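Local coordinates for protein DNA ligase (Aquifex aeolicus, PDB 3QWU) that is a putative ATP-dependent DNA ligase, probably sealing nucleic-acid strands through an enzyme-bound adenylate, and binds adenosine and calcium, at residues D82-R87 with P136-I141; Y140-P145 with I240-K245; P145-V148 with L154-F157; I104-T109 with A316-E321. All blocks are in the same frame, centred on the assembly; numbering follows the deposited sequence. Where two conformers were deposited one is given.

Contact 1. Residues D82-R87 with P136-I141; sequences DGYNTR and PENPYI. With CA (calcium ion), chain D; ADN (adenosine), chain C.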
# COMPACT_ATOMS: atom_id res chain seq x y z
N ASP A 82 -3.39 -23.69 2.17
CA ASP A 82 -2.86 -22.64 1.33
C ASP A 82 -2.42 -23.21 -0.01
O ASP A 82 -1.32 -23.73 -0.16
CB ASP A 82 -1.72 -21.95 2.05
CG ASP A 82 -1.23 -20.71 1.29
OD1 ASP A 82 -1.96 -20.14 0.45
OD2 ASP A 82 -0.09 -20.28 1.56
N GLY A 83 -3.32 -23.12 -0.98
CA GLY A 83 -3.04 -23.57 -2.34
C GLY A 83 -3.92 -22.73 -3.24
O GLY A 83 -4.07 -21.54 -3.00
N TYR A 84 -4.55 -23.33 -4.24
CA TYR A 84 -5.53 -22.63 -5.04
C TYR A 84 -6.84 -23.41 -5.12
O TYR A 84 -6.91 -24.61 -4.99
CB TYR A 84 -4.97 -22.28 -6.42
CG TYR A 84 -4.69 -23.51 -7.32
CD1 TYR A 84 -5.61 -23.89 -8.29
CD2 TYR A 84 -3.52 -24.27 -7.18
CE1 TYR A 84 -5.36 -25.00 -9.12
CE2 TYR A 84 -3.27 -25.40 -8.00
CZ TYR A 84 -4.20 -25.74 -8.98
OH TYR A 84 -4.01 -26.82 -9.78
N ASN A 85 -7.91 -22.67 -5.31
CA ASN A 85 -9.25 -23.16 -5.30
C ASN A 85 -9.57 -23.85 -6.62
O ASN A 85 -9.21 -23.36 -7.72
CB ASN A 85 -10.15 -21.94 -5.15
CG ASN A 85 -11.58 -22.30 -5.11
OD1 ASN A 85 -12.20 -22.58 -6.14
ND2 ASN A 85 -12.16 -22.21 -3.93
N THR A 86 -10.26 -24.98 -6.51
CA THR A 86 -10.72 -25.65 -7.69
C THR A 86 -12.12 -26.17 -7.54
O THR A 86 -12.56 -26.55 -6.44
CB THR A 86 -9.79 -26.78 -8.11
OG1 THR A 86 -9.97 -26.99 -9.52
CG2 THR A 86 -10.13 -28.07 -7.36
N ARG A 87 -12.82 -26.17 -8.67
CA ARG A 87 -14.19 -26.65 -8.76
C ARG A 87 -14.22 -27.72 -9.85
O ARG A 87 -13.80 -27.46 -10.98
CB ARG A 87 -15.10 -25.48 -9.09
CG ARG A 87 -15.61 -24.69 -7.85
CD ARG A 87 -16.37 -23.44 -8.32
NE ARG A 87 -15.44 -22.64 -9.13
CZ ARG A 87 -15.80 -21.82 -10.10
NH1 ARG A 87 -17.08 -21.62 -10.37
NH2 ARG A 87 -14.88 -21.15 -10.77
N PRO A 136 4.44 -27.97 -3.70
CA PRO A 136 5.50 -27.08 -4.12
C PRO A 136 5.64 -27.03 -5.65
O PRO A 136 6.23 -26.10 -6.18
CB PRO A 136 6.74 -27.72 -3.52
CG PRO A 136 6.40 -29.21 -3.49
CD PRO A 136 4.93 -29.26 -3.20
N GLU A 137 5.11 -28.02 -6.35
CA GLU A 137 5.22 -28.00 -7.79
C GLU A 137 3.87 -27.73 -8.50
O GLU A 137 3.39 -28.54 -9.27
CB GLU A 137 5.82 -29.33 -8.23
CG GLU A 137 7.16 -29.58 -7.59
CD GLU A 137 7.68 -30.98 -7.88
OE1 GLU A 137 7.17 -31.68 -8.79
OE2 GLU A 137 8.61 -31.38 -7.19
N ASN A 138 3.29 -26.57 -8.22
CA ASN A 138 2.13 -26.08 -8.90
C ASN A 138 2.43 -24.76 -9.59
O ASN A 138 3.41 -24.13 -9.28
CB ASN A 138 0.93 -25.96 -7.95
CG ASN A 138 0.91 -24.67 -7.18
OD1 ASN A 138 0.40 -23.64 -7.64
ND2 ASN A 138 1.44 -24.71 -5.97
N PRO A 139 1.60 -24.34 -10.56
CA PRO A 139 2.01 -23.20 -11.36
C PRO A 139 1.41 -21.91 -10.91
O PRO A 139 1.66 -20.91 -11.51
CB PRO A 139 1.47 -23.54 -12.75
CG PRO A 139 0.32 -24.55 -12.48
CD PRO A 139 0.33 -24.90 -11.03
N TYR A 140 0.63 -21.92 -9.84
CA TYR A 140 -0.04 -20.69 -9.41
C TYR A 140 0.58 -19.99 -8.17
O TYR A 140 0.47 -18.79 -8.03
CB TYR A 140 -1.49 -21.02 -9.11
CG TYR A 140 -2.27 -21.38 -10.33
CD1 TYR A 140 -2.53 -20.44 -11.29
CD2 TYR A 140 -2.72 -22.68 -10.54
CE1 TYR A 140 -3.26 -20.77 -12.40
CE2 TYR A 140 -3.44 -23.02 -11.64
CZ TYR A 140 -3.71 -22.05 -12.59
OH TYR A 140 -4.44 -22.36 -13.70
N ILE A 141 1.22 -20.75 -7.30
CA ILE A 141 1.54 -20.34 -5.94
C ILE A 141 2.91 -20.95 -5.63
O ILE A 141 3.12 -22.16 -5.76
CB ILE A 141 0.44 -20.92 -4.99
CG1 ILE A 141 -0.91 -20.23 -5.27
CG2 ILE A 141 0.79 -20.77 -3.52
CD1 ILE A 141 -0.89 -18.72 -5.06
CA CA D . 0.38 -18.02 2.74
O5' ADN C . -11.60 -17.64 0.29
C5' ADN C . -11.00 -18.66 1.08
C4' ADN C . -10.23 -19.62 0.18
O4' ADN C . -9.44 -20.57 0.95
C3' ADN C . -11.19 -20.46 -0.66
O3' ADN C . -11.55 -19.88 -1.92
C2' ADN C . -10.47 -21.79 -0.82
O2' ADN C . -9.85 -21.89 -2.09
C1' ADN C . -9.41 -21.85 0.28
N9 ADN C . -9.65 -22.89 1.29
C8 ADN C . -8.66 -23.65 1.83
N7 ADN C . -9.14 -24.54 2.74
C5 ADN C . -10.47 -24.30 2.79
C6 ADN C . -11.57 -24.86 3.58
N6 ADN C . -11.28 -25.86 4.47
N1 ADN C . -12.84 -24.40 3.35
C2 ADN C . -13.07 -23.40 2.46
N3 ADN C . -12.09 -22.81 1.72
C4 ADN C . -10.81 -23.23 1.84
O HOH W 1 -0.88 -17.60 0.80
O HOH W 2 -1.51 -16.93 3.27
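Y84 directly follows the K-x-D-G sequence, the signature motif of the covalent nucleotidyltransferases, and its ring meets Y140 of the loop after strand 127-134. The two rings form an edge-to-face pair. The edge of Y140 is turned to the face of Y84, with centroids 4.7 Å apart and planes at 55°. CD2 of Y140 lies over the centre of the Y84 ring, 3.7 Å from Y84 CZ. Y84 has its CG between the backbone N and the carbonyl carbon (chi1 67°), which lifts the ring toward the loop. N138 shapes that loop. Its OD1 accepts from Y140 N (2.8 Å), closing an Asx turn, and weakly from I141 N (3.0 Å). This fixes the backbone that carries Y140. I141 adds a looser contact, CG1 to G83 O at 4.1 Å. Without the Y84 ring, as with an alanine here, the Y140 edge is likely to lose its aromatic partner and T108 the phenol that bonds it.

The same short segment serves both ligands. OD2 of D82 binds calcium at 2.6 Å, and its OD1 accepts from a calcium-bound water. N85 ND2 donates to adenosine O2' at 3.0 Å and weakly to O3'.

Strand 84-91 pairs here with strand 127-134, through Y84 with V133 and T86 with A131. Helix 106-115 meets Y84 through F107 and T108. Helix 313-325 packs on Y140 through L319, L322 and L323.

Contact 2. Residues Y140-P145 with I240-K245; sequences YIEESP and IKTNAK. With CA (calcium ion), chain D.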
# COMPACT_ATOMS: atom_id res chain seq x y z
N TYR A 140 0.63 -21.92 -9.84
CA TYR A 140 -0.04 -20.69 -9.41
C TYR A 140 0.58 -19.99 -8.17
O TYR A 140 0.47 -18.79 -8.03
CB TYR A 140 -1.49 -21.02 -9.11
CG TYR A 140 -2.27 -21.38 -10.33
CD1 TYR A 140 -2.53 -20.44 -11.29
CD2 TYR A 140 -2.72 -22.68 -10.54
CE1 TYR A 140 -3.26 -20.77 -12.40
CE2 TYR A 140 -3.44 -23.02 -11.64
CZ TYR A 140 -3.71 -22.05 -12.59
OH TYR A 140 -4.44 -22.36 -13.70
N ILE A 141 1.22 -20.75 -7.30
CA ILE A 141 1.54 -20.34 -5.94
C ILE A 141 2.91 -20.95 -5.63
O ILE A 141 3.12 -22.16 -5.76
CB ILE A 141 0.44 -20.92 -4.99
CG1 ILE A 141 -0.91 -20.23 -5.27
CG2 ILE A 141 0.79 -20.77 -3.52
CD1 ILE A 141 -0.89 -18.72 -5.06
N GLU A 142 3.87 -20.09 -5.32
CA GLU A 142 5.21 -20.47 -4.93
C GLU A 142 5.18 -21.29 -3.65
O GLU A 142 5.84 -22.31 -3.52
CB GLU A 142 5.95 -19.15 -4.70
CG GLU A 142 7.34 -19.23 -4.15
CD GLU A 142 7.78 -17.86 -3.64
OE1 GLU A 142 7.09 -16.86 -4.02
OE2 GLU A 142 8.78 -17.80 -2.87
N GLU A 143 4.39 -20.81 -2.68
CA GLU A 143 4.27 -21.43 -1.34
C GLU A 143 3.62 -22.82 -1.37
O GLU A 143 2.78 -23.11 -2.23
CB GLU A 143 3.42 -20.57 -0.37
CG GLU A 143 4.07 -19.25 0.16
CD GLU A 143 3.20 -18.54 1.25
OE1 GLU A 143 2.14 -17.95 0.90
OE2 GLU A 143 3.60 -18.56 2.45
N SER A 144 3.98 -23.62 -0.39
CA SER A 144 3.44 -24.96 -0.19
C SER A 144 3.06 -25.12 1.27
O SER A 144 3.70 -24.55 2.12
CB SER A 144 4.53 -26.00 -0.48
OG SER A 144 4.00 -27.30 -0.63
N PRO A 145 2.01 -25.93 1.57
CA PRO A 145 1.85 -26.45 2.91
C PRO A 145 3.03 -27.36 3.20
O PRO A 145 3.50 -28.02 2.30
CB PRO A 145 0.58 -27.27 2.84
CG PRO A 145 -0.08 -26.90 1.61
CD PRO A 145 0.94 -26.35 0.68
N ILE A 240 3.40 -11.50 3.25
CA ILE A 240 4.03 -10.23 2.97
C ILE A 240 5.35 -10.51 2.30
O ILE A 240 5.64 -9.99 1.23
CB ILE A 240 4.16 -9.36 4.23
CG1 ILE A 240 2.79 -9.06 4.78
CG2 ILE A 240 4.85 -8.08 3.87
CD1 ILE A 240 2.78 -8.23 6.02
N LYS A 241 6.12 -11.43 2.87
CA LYS A 241 7.45 -11.78 2.33
C LYS A 241 7.45 -12.35 0.94
O LYS A 241 8.26 -11.92 0.10
CB LYS A 241 8.14 -12.78 3.25
CG LYS A 241 9.39 -13.49 2.67
CD LYS A 241 10.70 -13.07 3.31
CE LYS A 241 11.91 -13.85 2.76
NZ LYS A 241 12.81 -14.35 3.91
N THR A 242 6.60 -13.33 0.67
CA THR A 242 6.64 -13.96 -0.64
C THR A 242 6.02 -13.07 -1.67
O THR A 242 6.14 -13.36 -2.82
CB THR A 242 5.90 -15.30 -0.67
OG1 THR A 242 4.58 -15.05 -0.29
CG2 THR A 242 6.53 -16.31 0.34
N ASN A 243 5.36 -11.99 -1.29
CA ASN A 243 4.81 -11.06 -2.28
C ASN A 243 5.68 -9.84 -2.57
O ASN A 243 5.21 -8.88 -3.20
CB ASN A 243 3.44 -10.60 -1.82
CG ASN A 243 2.38 -11.38 -2.47
OD1 ASN A 243 1.79 -10.93 -3.48
ND2 ASN A 243 2.14 -12.62 -1.96
N ALA A 244 6.91 -9.84 -2.08
CA ALA A 244 7.82 -8.71 -2.31
C ALA A 244 7.97 -8.39 -3.80
O ALA A 244 7.87 -7.26 -4.18
CB ALA A 244 9.18 -8.99 -1.70
N LYS A 245 8.24 -9.40 -4.63
CA LYS A 245 8.55 -9.20 -6.06
C LYS A 245 7.35 -8.63 -6.80
O LYS A 245 7.46 -8.05 -7.89
CB LYS A 245 9.03 -10.50 -6.68
CG LYS A 245 10.41 -10.88 -6.18
CD LYS A 245 10.84 -12.28 -6.57
CE LYS A 245 12.29 -12.61 -6.20
NZ LYS A 245 12.68 -13.91 -6.79
CA CA D . 0.38 -18.02 2.74
O HOH W 2 -1.51 -16.93 3.27
O HOH W 1 -0.88 -17.60 0.80
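E143 and T242 meet where the calcium-binding loop 140-145 faces the end of helix 233-242. The metal site joins the two elements. E143 and D82 supply carboxylates from the nucleotidyltransferase part of the chain, and D239 supplies one from the helix. Two waters complete the five ligands modelled.

E143 has its CG anti to the carbonyl carbon (chi1 -72°), and the chain is extended beyond it. This carries the carboxylate out to the metal. OE1 makes the bond at 2.5 Å, while OE2 stays 3.3 Å from the calcium. On the way the side chain passes T242 at about a right angle, CG to T242 CG2 at 3.8 Å. The methyl therefore rests against the aliphatic part of the glutamate.

T242 has OG1 between its backbone N and carbonyl carbon (chi1 59°). That rotation turns the hydroxyl back to the helix, where it bonds to M238 O, and leaves CG2 for E143. The apolar branch faces the loop, and the polar branch has its partner one turn earlier.

E142 extends toward the helix end. It has two conformers, so its approach to T242 is doubtful. In one of them it forms a salt bridge with K304. The amine of K304 also bonds to T242 O, so K304 can link the loop to the helix end when E142 takes that conformer. N243 is the first residue to leave helical geometry, and its backbone N still donates to I240 O at 3.2 Å.

Contact 3. Residues P145-V148 with L154-F157; sequences PPYV and LFVF. With ADN (adenosine), chain C.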
# COMPACT_ATOMS: atom_id res chain seq x y z
N PRO A 145 2.01 -25.93 1.57
CA PRO A 145 1.85 -26.45 2.91
C PRO A 145 3.03 -27.36 3.20
O PRO A 145 3.50 -28.02 2.30
CB PRO A 145 0.58 -27.27 2.84
CG PRO A 145 -0.08 -26.90 1.61
CD PRO A 145 0.94 -26.35 0.68
N PRO A 146 3.47 -27.44 4.47
CA PRO A 146 4.64 -28.26 4.74
C PRO A 146 4.46 -29.75 4.51
O PRO A 146 5.43 -30.42 4.22
CB PRO A 146 4.97 -27.95 6.20
CG PRO A 146 3.71 -27.33 6.77
CD PRO A 146 3.11 -26.60 5.62
N TYR A 147 3.22 -30.25 4.59
CA TYR A 147 2.98 -31.70 4.50
C TYR A 147 2.83 -32.23 3.05
O TYR A 147 2.50 -33.40 2.84
CB TYR A 147 1.72 -32.07 5.31
CG TYR A 147 0.54 -31.10 5.09
CD1 TYR A 147 0.33 -30.03 5.98
CD2 TYR A 147 -0.31 -31.23 4.01
CE1 TYR A 147 -0.68 -29.15 5.79
CE2 TYR A 147 -1.35 -30.35 3.82
CZ TYR A 147 -1.54 -29.29 4.72
OH TYR A 147 -2.57 -28.38 4.54
N VAL A 148 3.01 -31.37 2.06
CA VAL A 148 3.04 -31.83 0.68
C VAL A 148 4.46 -31.57 0.33
O VAL A 148 4.86 -30.41 0.19
CB VAL A 148 2.11 -31.05 -0.32
CG1 VAL A 148 2.01 -31.84 -1.60
CG2 VAL A 148 0.79 -30.82 0.25
N LEU A 154 -4.67 -32.77 -3.46
CA LEU A 154 -5.93 -32.13 -3.55
C LEU A 154 -6.67 -32.44 -2.26
O LEU A 154 -6.57 -33.51 -1.75
CB LEU A 154 -6.63 -32.62 -4.78
CG LEU A 154 -8.06 -32.23 -5.00
CD1 LEU A 154 -8.34 -32.27 -6.49
CD2 LEU A 154 -8.89 -33.21 -4.22
N PHE A 155 -7.35 -31.45 -1.73
CA PHE A 155 -8.09 -31.59 -0.51
C PHE A 155 -9.48 -31.00 -0.64
O PHE A 155 -9.62 -29.78 -0.72
CB PHE A 155 -7.31 -30.87 0.59
CG PHE A 155 -5.92 -31.45 0.85
CD1 PHE A 155 -5.74 -32.53 1.66
CD2 PHE A 155 -4.81 -30.90 0.28
CE1 PHE A 155 -4.43 -33.08 1.90
CE2 PHE A 155 -3.52 -31.44 0.53
CZ PHE A 155 -3.37 -32.55 1.31
N VAL A 156 -10.50 -31.87 -0.70
CA VAL A 156 -11.89 -31.46 -0.70
C VAL A 156 -12.28 -30.73 0.61
O VAL A 156 -11.90 -31.15 1.71
CB VAL A 156 -12.84 -32.72 -0.87
CG1 VAL A 156 -14.33 -32.28 -0.85
CG2 VAL A 156 -12.51 -33.50 -2.12
N PHE A 157 -12.99 -29.60 0.47
CA PHE A 157 -13.55 -28.86 1.60
C PHE A 157 -15.03 -28.51 1.39
O PHE A 157 -15.70 -28.01 2.33
CB PHE A 157 -12.73 -27.57 1.86
CG PHE A 157 -12.66 -26.63 0.69
CD1 PHE A 157 -13.74 -25.89 0.29
CD2 PHE A 157 -11.49 -26.48 -0.03
CE1 PHE A 157 -13.62 -25.03 -0.84
CE2 PHE A 157 -11.41 -25.64 -1.14
CZ PHE A 157 -12.47 -24.94 -1.54
O5' ADN C . -11.60 -17.64 0.29
C5' ADN C . -11.00 -18.66 1.08
C4' ADN C . -10.23 -19.62 0.18
O4' ADN C . -9.44 -20.57 0.95
C3' ADN C . -11.19 -20.46 -0.66
O3' ADN C . -11.55 -19.88 -1.92
C2' ADN C . -10.47 -21.79 -0.82
O2' ADN C . -9.85 -21.89 -2.09
C1' ADN C . -9.41 -21.85 0.28
N9 ADN C . -9.65 -22.89 1.29
C8 ADN C . -8.66 -23.65 1.83
N7 ADN C . -9.14 -24.54 2.74
C5 ADN C . -10.47 -24.30 2.79
C6 ADN C . -11.57 -24.86 3.58
N6 ADN C . -11.28 -25.86 4.47
N1 ADN C . -12.84 -24.40 3.35
C2 ADN C . -13.07 -23.40 2.46
N3 ADN C . -12.09 -22.81 1.72
C4 ADN C . -10.81 -23.23 1.84
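F155 has the most surface buried here, and it meets Y147 and V148 of the turn before its strand. F155 and Y147 make an offset T-shaped pair. The edge of Y147 points toward the face of F155, with planes at 89° and centroids 5.9 Å apart. The touch is near the ring rim, Y147 CE2 to F155 CZ at 3.9 Å. V148 CG2 lies at the edge of the F155 ring, 4.4 Å from F155 CE2.

P145 to V148 is a type I turn, closed by a weak bond from V148 N to P145 O. P145 CB lies over one face of the Y147 ring, 3.5 Å above its plane and toward the rim. The phenol OH bonds to E79 OE2, so Y147 also holds the residue whose carbonyl O bonds adenosine.

Two residues on from F155, F157 takes the ligand. Its CG stands between the backbone N and carbonyl carbon (chi1 59°), bringing a ring face over the adenine, CD1 to adenosine C2 at 3.4 Å. Were F157 replaced by a serine, the adenine is likely to lose the ring over its face and to be left able to shift in its pocket.

Strand 153-161 pairs with strand 127-134 in an antiparallel sheet. An aromatic residue stacked on adenine from this strand is consistent with motif IIIa of the nucleotidyltransferase fold.

Contact 4. Residues I104-T109 with A316-E321; sequences ICPFTT and AIALLE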
# COMPACT_ATOMS: atom_id res chain seq x y z
N ILE A 104 -11.08 -23.10 -17.36
CA ILE A 104 -10.76 -24.52 -17.28
C ILE A 104 -9.26 -24.60 -17.18
O ILE A 104 -8.55 -24.23 -18.11
CB ILE A 104 -11.28 -25.34 -18.48
CG1 ILE A 104 -12.80 -25.20 -18.58
CG2 ILE A 104 -10.93 -26.82 -18.32
CD1 ILE A 104 -13.38 -25.96 -19.71
N CYS A 105 -8.79 -25.08 -16.02
CA CYS A 105 -7.36 -25.13 -15.71
C CYS A 105 -6.75 -26.32 -16.41
O CYS A 105 -7.11 -27.46 -16.12
CB CYS A 105 -7.14 -25.31 -14.22
SG CYS A 105 -5.35 -25.37 -13.88
N PRO A 106 -5.84 -26.06 -17.35
CA PRO A 106 -5.23 -27.16 -18.10
C PRO A 106 -4.34 -28.05 -17.22
O PRO A 106 -4.23 -29.25 -17.46
CB PRO A 106 -4.38 -26.43 -19.17
CG PRO A 106 -4.76 -25.04 -19.12
CD PRO A 106 -5.41 -24.74 -17.83
N PHE A 107 -3.73 -27.48 -16.20
CA PHE A 107 -2.90 -28.27 -15.31
C PHE A 107 -3.77 -29.13 -14.41
O PHE A 107 -3.61 -30.36 -14.41
CB PHE A 107 -1.97 -27.39 -14.49
CG PHE A 107 -1.34 -28.09 -13.31
CD1 PHE A 107 -0.26 -28.90 -13.48
CD2 PHE A 107 -1.85 -27.91 -12.04
CE1 PHE A 107 0.33 -29.51 -12.41
CE2 PHE A 107 -1.28 -28.54 -10.97
CZ PHE A 107 -0.17 -29.33 -11.15
N THR A 108 -4.67 -28.51 -13.65
CA THR A 108 -5.56 -29.24 -12.72
C THR A 108 -6.40 -30.27 -13.48
O THR A 108 -6.52 -31.40 -13.02
CB THR A 108 -6.52 -28.30 -11.92
OG1 THR A 108 -5.81 -27.14 -11.47
CG2 THR A 108 -7.24 -29.07 -10.72
N THR A 109 -6.97 -29.91 -14.61
CA THR A 109 -7.73 -30.88 -15.44
C THR A 109 -6.88 -32.06 -15.94
O THR A 109 -7.34 -33.19 -15.93
CB THR A 109 -8.38 -30.22 -16.68
OG1 THR A 109 -9.21 -29.17 -16.25
CG2 THR A 109 -9.21 -31.26 -17.48
N ALA A 316 0.53 -28.58 -21.04
CA ALA A 316 1.54 -27.69 -20.51
C ALA A 316 1.61 -26.48 -21.37
O ALA A 316 1.71 -25.38 -20.85
CB ALA A 316 2.86 -28.36 -20.44
N ILE A 317 1.52 -26.67 -22.69
CA ILE A 317 1.51 -25.54 -23.63
C ILE A 317 0.27 -24.70 -23.37
O ILE A 317 0.37 -23.49 -23.27
CB ILE A 317 1.58 -25.96 -25.13
CG1 ILE A 317 2.99 -26.47 -25.48
CG2 ILE A 317 1.19 -24.79 -26.09
CD1 ILE A 317 4.05 -25.38 -25.70
N ALA A 318 -0.89 -25.35 -23.21
CA ALA A 318 -2.14 -24.64 -22.91
C ALA A 318 -2.03 -23.86 -21.60
O ALA A 318 -2.58 -22.73 -21.49
CB ALA A 318 -3.32 -25.60 -22.87
N LEU A 319 -1.31 -24.41 -20.62
CA LEU A 319 -1.13 -23.69 -19.36
C LEU A 319 -0.30 -22.40 -19.56
O LEU A 319 -0.71 -21.37 -19.06
CB LEU A 319 -0.52 -24.55 -18.25
CG LEU A 319 -0.22 -23.65 -17.04
CD1 LEU A 319 -1.51 -23.42 -16.21
CD2 LEU A 319 0.89 -24.18 -16.20
N LEU A 320 0.85 -22.48 -20.23
CA LEU A 320 1.63 -21.26 -20.59
C LEU A 320 0.77 -20.22 -21.25
O LEU A 320 0.85 -19.04 -20.90
CB LEU A 320 2.78 -21.56 -21.57
CG LEU A 320 3.93 -22.39 -20.98
CD1 LEU A 320 4.92 -22.76 -22.05
CD2 LEU A 320 4.65 -21.69 -19.83
N GLU A 321 -0.03 -20.65 -22.22
CA GLU A 321 -0.87 -19.70 -22.97
C GLU A 321 -1.95 -19.10 -22.05
O GLU A 321 -2.24 -17.89 -22.11
CB GLU A 321 -1.43 -20.34 -24.26
CG GLU A 321 -0.30 -20.68 -25.29
CD GLU A 321 -0.78 -21.29 -26.63
OE1 GLU A 321 -1.90 -21.84 -26.71
OE2 GLU A 321 0.01 -21.23 -27.61
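P106, in the first turn of helix 106-115, turns its ring toward helix 313-325 and lies against A318 and L319. The ring edge made by CB and CG does the touching. P106 CB meets A318 CB at 3.9 Å. CG reaches the backbone of the facing helix, 3.8 Å from L319 N, so the small A318 lets the proline come close to the main chain. L319 adds its CB, 4.4 Å from P106 CG, and its CD1 approaches F107 CB at 4.4 Å. The F107 ring leads away from this helix to Y84 and C308, and only its root is used here.

The helix start is well fixed. C105 is the N-cap, and its SG accepts from T108 N at 3.2 Å, nearly straight at 168°. Its carbonyl also takes two donors from T109. T109 OG1 lies 2.7 Å from C105 O. The backbone N of the same threonine donates from the opposite face of the carbonyl plane.

P106 has no N-H to satisfy, which suits a first-turn position. The contact between the helices is wholly apolar. At this patch the nucleotidyltransferase part and the C-terminal region meet by shape and burial, without directed bonds.

Overall arrangement
Contact 4 is buried and apolar, whereas contacts 1 and 2 lie nearer the surface and contact 3 is partly buried. Contacts 1 and 2 share Y140 and I141 and meet at one calcium, where the carboxylates of D82 and E143 share the metal. Contacts 1 and 3 each have one segment on the same antiparallel sheet and reach neighbouring parts of adenosine, the ribose in one and the base in the other. Contacts 2 and 4 both join the nucleotidyltransferase part to the C-terminal region, one beside a metal site and one through hydrocarbon. Y84 and Y140 of contact 1 reach contact 4, through T108 and C105 respectively.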